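Side-chain contact in Alpha/beta hydrolase (Enterobacter asburiae, PDB 6KMO), which probably hydrolyses carboxylic ester bonds, as a lipase or esterase of the alpha/beta hydrolase family: residues A[117-120]-A[121-125]. The protein carries 2 engineered substitutions. Sequence-based numbering, arbitrary orientation.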
loop_
_atom_site.group_PDB
_atom_site.type_symbol
_atom_site.label_atom_id
_atom_site.label_comp_id
_atom_site.label_asym_id
_atom_site.label_seq_id
_atom_site.Cartn_x
_atom_site.Cartn_y
_atom_site.Cartn_z
ATOM N N THR A 117 -10.181 18.891 -13.066
ATOM C CA THR A 117 -10.656 18.101 -11.940
ATOM C C THR A 117 -9.583 17.147 -11.416
ATOM O O THR A 117 -9.561 16.833 -10.213
ATOM C CB THR A 117 -11.903 17.269 -12.285
ATOM O OG1 THR A 117 -11.668 16.441 -13.425
ATOM C CG2 THR A 117 -13.140 18.135 -12.496
ATOM N N HIS A 118 -8.715 16.651 -12.285
ATOM C CA HIS A 118 -7.703 15.667 -11.912
ATOM C C HIS A 118 -6.323 16.262 -11.691
ATOM O O HIS A 118 -5.385 15.520 -11.361
ATOM C CB HIS A 118 -7.620 14.575 -12.988
ATOM C CG HIS A 118 -8.763 13.604 -12.920
ATOM N ND1 HIS A 118 -10.071 13.983 -13.128
ATOM C CD2 HIS A 118 -8.795 12.283 -12.631
ATOM C CE1 HIS A 118 -10.858 12.933 -12.971
ATOM N NE2 HIS A 118 -10.104 11.889 -12.669
ATOM N N GLU A 119 -6.175 17.590 -11.798
ATOM C CA GLU A 119 -4.846 18.191 -11.807
ATOM C C GLU A 119 -4.084 17.963 -10.505
ATOM O O GLU A 119 -2.885 17.669 -10.524
ATOM C CB GLU A 119 -4.929 19.685 -12.140
ATOM C CG GLU A 119 -3.555 20.314 -12.182
ATOM C CD GLU A 119 -3.532 21.697 -12.771
ATOM O OE1 GLU A 119 -4.621 22.298 -12.923
ATOM O OE2 GLU A 119 -2.419 22.164 -13.105
ATOM N N ARG A 120 -4.746 18.091 -9.355
ATOM C CA ARG A 120 -4.023 17.924 -8.101
ATOM C C ARG A 120 -3.476 16.503 -7.979
ATOM O O ARG A 120 -2.306 16.297 -7.617
ATOM C CB ARG A 120 -4.923 18.285 -6.927
ATOM C CG ARG A 120 -4.153 18.508 -5.630
ATOM C CD ARG A 120 -4.748 17.721 -4.486
ATOM N NE ARG A 120 -4.340 16.315 -4.520
ATOM C CZ ARG A 120 -5.157 15.269 -4.559
ATOM N NH1 ARG A 120 -6.472 15.385 -4.657
ATOM N NH2 ARG A 120 -4.616 14.066 -4.503
ATOM N N LEU A 121 -4.318 15.514 -8.284
ATOM C CA LEU A 121 -3.896 14.119 -8.279
ATOM C C LEU A 121 -2.737 13.893 -9.235
ATOM O O LEU A 121 -1.756 13.231 -8.888
ATOM C CB LEU A 121 -5.085 13.232 -8.658
ATOM C CG LEU A 121 -4.802 11.765 -8.985
ATOM C CD1 LEU A 121 -4.115 11.036 -7.825
ATOM C CD2 LEU A 121 -6.105 11.049 -9.363
ATOM N N ILE A 122 -2.844 14.413 -10.460
ATOM C CA ILE A 122 -1.775 14.218 -11.434
ATOM C C ILE A 122 -0.480 14.826 -10.923
ATOM O O ILE A 122 0.585 14.209 -11.001
ATOM C CB ILE A 122 -2.175 14.790 -12.802
ATOM C CG1 ILE A 122 -3.356 14.016 -13.375
ATOM C CG2 ILE A 122 -0.992 14.738 -13.749
ATOM C CD1 ILE A 122 -4.065 14.742 -14.484
ATOM N N ARG A 123 -0.549 16.053 -10.414
ATOM C CA ARG A 123 0.654 16.688 -9.889
ATOM C C ARG A 123 1.252 15.882 -8.742
ATOM O O ARG A 123 2.480 15.752 -8.642
ATOM C CB ARG A 123 0.349 18.121 -9.436
ATOM C CG ARG A 123 0.110 19.108 -10.575
ATOM C CD ARG A 123 -0.238 20.464 -10.003
ATOM N NE ARG A 123 -0.426 21.496 -11.013
ATOM C CZ ARG A 123 0.106 22.718 -10.962
ATOM N NH1 ARG A 123 0.924 23.070 -9.982
ATOM N NH2 ARG A 123 -0.175 23.577 -11.930
ATOM N N ASP A 124 0.413 15.337 -7.859
ATOM C CA ASP A 124 0.934 14.527 -6.761
ATOM C C ASP A 124 1.703 13.319 -7.292
ATOM O O ASP A 124 2.758 12.956 -6.757
ATOM C CB ASP A 124 -0.208 14.038 -5.863
ATOM C CG ASP A 124 -0.766 15.093 -4.950
ATOM O OD1 ASP A 124 -0.153 16.174 -4.767
ATOM O OD2 ASP A 124 -1.858 14.839 -4.387
ATOM N N LEU A 125 1.181 12.666 -8.329
ATOM C CA LEU A 125 1.843 11.483 -8.870
ATOM C C LEU A 125 3.137 11.843 -9.591
ATOM O O LEU A 125 4.119 11.101 -9.521
ATOM C CB LEU A 125 0.890 10.751 -9.819
ATOM C CG LEU A 125 -0.327 10.066 -9.165
ATOM C CD1 LEU A 125 -1.373 9.765 -10.223
ATOM C CD2 LEU A 125 0.085 8.815 -8.403
HETATM O O HOH W 1 -7.303 16.145 -8.303
#
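R120 and D124, one helical turn apart, form a side-on salt bridge in which two nitrogens share a single acceptor: D124 OD2 lies 2.9 Å from R120 NE and 2.9 Å from R120 NH2. The oxygen sits 1° out of the guanidinium plane, whereas that plane is turned 43° from the carboxylate. R120 gets there by bending at chi2 (-130°) and chi3, which folds one face of its guanidinium over the backbone N of L121. The neighbouring i to i+4 pair, E119 and R123, repeats the single-oxygen grip with different chain shapes. Both side chains run extended and alongside each other, and E119 OE2 receives R123 NE at 3.0 Å and R123 NH2 at 2.9 Å, both from one face of the carboxylate. These pairs lie on helix 115-129, the crossover between parallel strands 99-105 and 132-136 in the alpha/beta hydrolase fold. Backbone bonds of the same spacing run beneath them, R123 N to E119 O being 2.8 Å. L121 N instead donates to a water 3.1 Å away, which also lies within hydrogen-bonding distance of T117 O. On the sheet side, I122 CD1 packs 3.9 Å from H118 CB, and both side chains touch F104. Further out, N313 and the carbonyl of G310 also bind the R120 guanidinium, the P69 carbonyl takes R123 NH1, and T117 OG1 and N179 hold the two ring nitrogens of H118.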